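Local coordinates for protein O-methyltransferase (Saccharopolyspora spinosa, PDB 4CE0) that probably methylates the 4'-hydroxyl of the rhamnose of spinosyn, taking the methyl group from S-adenosyl-L-methionine in a magnesium-dependent reaction, at residues L7-L12 / L97-D102; E68-D73 / G206-I211. All blocks are in the same frame, centred on the assembly; numbering follows the deposited sequence.

The centres of the two contacts lie 16 Å apart, and their segments alternate along the chain: 7-12, 68-73, 97-102, 206-211. Helix 56-73 joins them. It packs against strand 207-211 of the central sheet in contact 2, while E68 and L71 also touch F100 at the end of helix 88-100, and E68 lies beside L9 of helix 6-16, which in turn meets the second subunit. Contact 1 thus joins helix to helix and contact 2 joins helix to sheet, within one Rossmann-like methyltransferase fold. Both lie away from the S-adenosyl-L-homocysteine and magnesium sites.

Contact 1 of 2, residues L7-L12 / L97-D102; sequences LYLDLL and LQAFGD
An apolar helix-to-helix contact, buried in the assembly, joins Y8 and L9 of the N-terminal helix 6-16 to A99 in the last turn of helix 88-100. Within 7-12 and 97-102 the backbones come nearest at L9 and A99, whose CA atoms are 7.5 Å apart. With only a methyl group, A99 lets two larger side chains converge on it. L9 brings the end of its branch: CD1 lies 3.9 Å from A99 CB, and CD2 is almost as near, so the methyl sits against the fork of the leucine. Y8 approaches with its ring edge, CD2 being 4.1 Å from A99 CB close to the ring plane. Its CG lies anti to the backbone N (chi1 175°), which carries the ring across to helix 88-100, where it also touches A95. Past A99 the helix closes with a Schellman motif, and G101 suits the positive phi (68°) at which the chain leaves it. A99 O accepts a hydrogen bond from N5 ND2. Y8 and Q98 also pack on L7 of the second subunit, so this contact is part of the subunit interface. No hydrogen bond links the two segments; their contact rests on van der Waals packing and the burial of apolar surface.

Contact 2 of 2, residues E68-D73 / G206-I211; sequences EAVLAD and GGFVII
The C-terminal end of helix 56-73 lies against the start of strand 207-211, with the CA atoms of V70 and G207 6.6 Å apart. This is helix-on-sheet packing in the Rossmann-like methyltransferase fold, where helices cover a central sheet. Strand 207-211 lies in that sheet between the parallel strand 179-184 and the antiparallel strand 244-247; F208 bonds through its backbone to A180 and L182, and V209 to W246. The ring of F208 lies between strand and helix. Its chi1 of -71° sets CG beside the backbone N and so directs the ring to A69 and V70, with C66 one turn earlier also touching it. A69, whose methyl points toward the strand, leaves room for the ring, and its CB lies 4.0 Å from F208 CE1. The compact, branched side chain of V70 lets CG2 meet the ring while also packing on A180 and V181 of strand 179-184. Before the strand, G206 has phi 82° and psi 2°, a conformation that would press a CB against the preceding carbonyl oxygen, hence glycine. Nearby, D73 OD2 makes a salt bridge with R247, whose NE also donates to G206 O. At the ring edge, in its plane, the V70 CG2 methyl sits 3.8 Å from F208 CD1.

Contact 1 of 2, residues L7-L12 / L97-D102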
loop_
_atom_site.group_PDB
_atom_site.type_symbol
_atom_site.label_atom_id
_atom_site.label_comp_id
_atom_site.label_asym_id
_atom_site.label_seq_id
_atom_site.Cartn_x
_atom_site.Cartn_y
_atom_site.Cartn_z
ATOM N N LEU A 7 -6.233 -0.477 -8.865
ATOM C CA LEU A 7 -6.018 -1.116 -7.541
ATOM C C LEU A 7 -4.785 -0.565 -6.834
ATOM O O LEU A 7 -4.814 -0.217 -5.637
ATOM C CB LEU A 7 -5.886 -2.629 -7.702
ATOM C CG LEU A 7 -7.184 -3.387 -8.003
ATOM C CD1 LEU A 7 -6.898 -4.845 -8.272
ATOM C CD2 LEU A 7 -8.129 -3.225 -6.839
ATOM N N TYR A 8 -3.699 -0.486 -7.596
ATOM C CA TYR A 8 -2.463 0.133 -7.127
ATOM C C TYR A 8 -2.705 1.508 -6.545
ATOM O O TYR A 8 -2.373 1.772 -5.385
ATOM C CB TYR A 8 -1.496 0.226 -8.293
ATOM C CG TYR A 8 -0.206 0.957 -8.029
ATOM C CD1 TYR A 8 0.637 0.590 -6.972
ATOM C CD2 TYR A 8 0.183 2.015 -8.842
ATOM C CE1 TYR A 8 1.848 1.255 -6.739
ATOM C CE2 TYR A 8 1.412 2.687 -8.624
ATOM C CZ TYR A 8 2.223 2.301 -7.577
ATOM O OH TYR A 8 3.403 2.982 -7.380
ATOM N N LEU A 9 -3.304 2.393 -7.343
ATOM C CA LEU A 9 -3.493 3.775 -6.908
ATOM C C LEU A 9 -4.467 3.910 -5.723
ATOM O O LEU A 9 -4.261 4.732 -4.819
ATOM C CB LEU A 9 -3.954 4.634 -8.071
ATOM C CG LEU A 9 -2.954 4.721 -9.213
ATOM C CD1 LEU A 9 -3.511 5.565 -10.363
ATOM C CD2 LEU A 9 -1.675 5.332 -8.736
ATOM N N ASP A 10 -5.498 3.085 -5.704
ATOM C CA ASP A 10 -6.426 3.088 -4.588
ATOM C C ASP A 10 -5.719 2.660 -3.317
ATOM O O ASP A 10 -5.846 3.319 -2.275
ATOM C CB ASP A 10 -7.591 2.143 -4.860
ATOM C CG ASP A 10 -8.639 2.180 -3.754
ATOM O OD1 ASP A 10 -9.267 3.251 -3.557
ATOM O OD2 ASP A 10 -8.842 1.139 -3.092
ATOM N N LEU A 11 -4.944 1.572 -3.390
ATOM C CA LEU A 11 -4.160 1.185 -2.213
ATOM C C LEU A 11 -3.170 2.282 -1.778
ATOM O O LEU A 11 -3.019 2.570 -0.570
ATOM C CB LEU A 11 -3.457 -0.150 -2.425
ATOM C CG LEU A 11 -2.503 -0.597 -1.315
ATOM C CD1 LEU A 11 -3.190 -0.796 0.004
ATOM C CD2 LEU A 11 -1.768 -1.903 -1.798
ATOM N N LEU A 12 -2.498 2.885 -2.745
ATOM C CA LEU A 12 -1.503 3.922 -2.447
ATOM C C LEU A 12 -2.083 5.077 -1.621
ATOM O O LEU A 12 -1.456 5.514 -0.646
ATOM C CB LEU A 12 -0.858 4.446 -3.724
ATOM C CG LEU A 12 0.375 5.345 -3.568
ATOM C CD1 LEU A 12 1.444 4.720 -2.666
ATOM C CD2 LEU A 12 0.972 5.654 -4.903
ATOM N N LEU A 97 2.016 8.586 -12.777
ATOM C CA LEU A 97 2.877 8.392 -13.956
ATOM C C LEU A 97 3.317 6.938 -14.118
ATOM O O LEU A 97 3.299 6.389 -15.218
ATOM C CB LEU A 97 4.138 9.266 -13.875
ATOM C CG LEU A 97 3.935 10.778 -13.826
ATOM C CD1 LEU A 97 5.288 11.476 -13.782
ATOM C CD2 LEU A 97 3.103 11.238 -15.004
ATOM N N GLN A 98 3.772 6.333 -13.027
ATOM C CA GLN A 98 4.103 4.915 -13.034
ATOM C C GLN A 98 2.893 4.083 -13.433
ATOM O O GLN A 98 3.037 3.134 -14.190
ATOM C CB GLN A 98 4.578 4.478 -11.632
ATOM C CG GLN A 98 5.051 3.036 -11.552
ATOM C CD GLN A 98 6.283 2.793 -12.388
ATOM O OE1 GLN A 98 6.400 1.764 -13.061
ATOM N NE2 GLN A 98 7.213 3.741 -12.359
ATOM N N ALA A 99 1.705 4.394 -12.916
ATOM C CA ALA A 99 0.529 3.546 -13.217
ATOM C C ALA A 99 0.187 3.639 -14.693
ATOM O O ALA A 99 -0.345 2.698 -15.279
ATOM C CB ALA A 99 -0.667 3.957 -12.401
ATOM N N PHE A 100 0.494 4.787 -15.290
ATOM C CA PHE A 100 0.124 5.011 -16.681
ATOM C C PHE A 100 1.268 4.771 -17.654
ATOM O O PHE A 100 1.096 4.919 -18.851
ATOM C CB PHE A 100 -0.436 6.412 -16.855
ATOM C CG PHE A 100 -1.892 6.512 -16.506
ATOM C CD1 PHE A 100 -2.293 6.668 -15.187
ATOM C CD2 PHE A 100 -2.865 6.452 -17.502
ATOM C CE1 PHE A 100 -3.623 6.746 -14.863
ATOM C CE2 PHE A 100 -4.194 6.540 -17.190
ATOM C CZ PHE A 100 -4.581 6.685 -15.861
ATOM N N GLY A 101 2.426 4.370 -17.140
ATOM C CA GLY A 101 3.578 4.132 -17.992
ATOM C C GLY A 101 4.178 5.375 -18.657
ATOM O O GLY A 101 4.960 5.237 -19.577
ATOM N N ASP A 102 3.819 6.578 -18.199
ATOM C CA ASP A 102 4.405 7.822 -18.730
ATOM C C ASP A 102 5.810 8.009 -18.141
ATOM O O ASP A 102 5.978 8.219 -16.940
ATOM C CB ASP A 102 3.512 9.031 -18.419
ATOM C CG ASP A 102 4.097 10.364 -18.948
ATOM O OD1 ASP A 102 5.320 10.639 -18.764
ATOM O OD2 ASP A 102 3.324 11.146 -19.543
#

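Contact 2 of 2, residues E68-D73 / G206-I211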
loop_
_atom_site.group_PDB
_atom_site.type_symbol
_atom_site.label_atom_id
_atom_site.label_comp_id
_atom_site.label_asym_id
_atom_site.label_seq_id
_atom_site.Cartn_x
_atom_site.Cartn_y
_atom_site.Cartn_z
ATOM N N GLU A 68 -4.690 12.646 -14.094
ATOM C CA GLU A 68 -5.233 11.732 -15.120
ATOM C C GLU A 68 -5.780 12.490 -16.322
ATOM O O GLU A 68 -5.680 12.018 -17.458
ATOM C CB GLU A 68 -6.305 10.783 -14.545
ATOM C CG GLU A 68 -5.679 9.581 -13.785
ATOM C CD GLU A 68 -6.683 8.631 -13.171
ATOM O OE1 GLU A 68 -7.881 8.780 -13.456
ATOM O OE2 GLU A 68 -6.267 7.730 -12.409
ATOM N N ALA A 69 -6.336 13.671 -16.066
ATOM C CA ALA A 69 -6.968 14.482 -17.111
ATOM C C ALA A 69 -5.901 15.051 -18.015
ATOM O O ALA A 69 -6.031 15.057 -19.254
ATOM C CB ALA A 69 -7.807 15.609 -16.489
ATOM N N VAL A 70 -4.839 15.537 -17.391
ATOM C CA VAL A 70 -3.684 16.058 -18.119
ATOM C C VAL A 70 -3.054 14.994 -19.022
ATOM O O VAL A 70 -2.622 15.291 -20.149
ATOM C CB VAL A 70 -2.651 16.572 -17.110
ATOM C CG1 VAL A 70 -1.249 16.342 -17.564
ATOM C CG2 VAL A 70 -2.915 18.066 -16.772
ATOM N N LEU A 71 -2.940 13.772 -18.501
ATOM C CA LEU A 71 -2.393 12.666 -19.279
ATOM C C LEU A 71 -3.331 12.288 -20.445
ATOM O O LEU A 71 -2.871 12.115 -21.565
ATOM C CB LEU A 71 -2.146 11.439 -18.405
ATOM C CG LEU A 71 -1.065 11.534 -17.332
ATOM C CD1 LEU A 71 -0.903 10.165 -16.681
ATOM C CD2 LEU A 71 0.276 12.056 -17.852
ATOM N N ALA A 72 -4.640 12.173 -20.194
ATOM C CA ALA A 72 -5.565 11.783 -21.268
ATOM C C ALA A 72 -5.741 12.890 -22.312
ATOM O O ALA A 72 -5.875 12.610 -23.497
ATOM C CB ALA A 72 -6.840 11.436 -20.727
ATOM N N ASP A 73 -5.755 14.141 -21.865
ATOM C CA ASP A 73 -5.931 15.285 -22.767
ATOM C C ASP A 73 -4.679 15.631 -23.581
ATOM O O ASP A 73 -4.767 16.358 -24.574
ATOM C CB ASP A 73 -6.342 16.527 -21.970
ATOM C CG ASP A 73 -7.736 16.424 -21.400
ATOM O OD1 ASP A 73 -8.322 15.320 -21.410
ATOM O OD2 ASP A 73 -8.246 17.460 -20.939
ATOM N N GLY A 206 -4.795 24.274 -20.347
ATOM C CA GLY A 206 -5.426 23.020 -19.991
ATOM C C GLY A 206 -4.779 22.375 -18.773
ATOM O O GLY A 206 -5.158 21.265 -18.412
ATOM N N GLY A 207 -3.784 23.047 -18.184
ATOM C CA GLY A 207 -3.094 22.568 -16.985
ATOM C C GLY A 207 -3.863 22.993 -15.744
ATOM O O GLY A 207 -4.760 23.835 -15.836
ATOM N N PHE A 208 -3.499 22.445 -14.590
ATOM C CA PHE A 208 -4.236 22.684 -13.353
ATOM C C PHE A 208 -3.408 23.413 -12.321
ATOM O O PHE A 208 -2.215 23.098 -12.088
ATOM C CB PHE A 208 -4.682 21.354 -12.732
ATOM C CG PHE A 208 -5.782 20.664 -13.481
ATOM C CD1 PHE A 208 -5.485 19.766 -14.499
ATOM C CD2 PHE A 208 -7.126 20.891 -13.144
ATOM C CE1 PHE A 208 -6.495 19.131 -15.199
ATOM C CE2 PHE A 208 -8.136 20.253 -13.831
ATOM C CZ PHE A 208 -7.829 19.365 -14.859
ATOM N N VAL A 209 -4.057 24.373 -11.674
ATOM C CA VAL A 209 -3.549 24.916 -10.424
ATOM C C VAL A 209 -4.414 24.384 -9.295
ATOM O O VAL A 209 -5.651 24.549 -9.304
ATOM C CB VAL A 209 -3.592 26.453 -10.349
ATOM C CG1 VAL A 209 -2.902 26.885 -9.073
ATOM C CG2 VAL A 209 -2.919 27.050 -11.508
ATOM N N ILE A 210 -3.744 23.752 -8.330
ATOM C CA ILE A 210 -4.368 23.217 -7.148
ATOM C C ILE A 210 -3.911 24.011 -5.919
ATOM O O ILE A 210 -2.719 24.192 -5.668
ATOM C CB ILE A 210 -4.038 21.736 -7.000
ATOM C CG1 ILE A 210 -4.633 20.934 -8.161
ATOM C CG2 ILE A 210 -4.593 21.189 -5.698
ATOM C CD1 ILE A 210 -4.149 19.528 -8.208
ATOM N N ILE A 211 -4.872 24.515 -5.164
ATOM C CA ILE A 211 -4.576 25.340 -3.983
ATOM C C ILE A 211 -5.009 24.534 -2.752
ATOM O O ILE A 211 -6.196 24.403 -2.479
ATOM C CB ILE A 211 -5.332 26.656 -3.999
ATOM C CG1 ILE A 211 -5.186 27.381 -5.340
ATOM C CG2 ILE A 211 -4.856 27.543 -2.854
ATOM C CD1 ILE A 211 -3.802 27.951 -5.601
#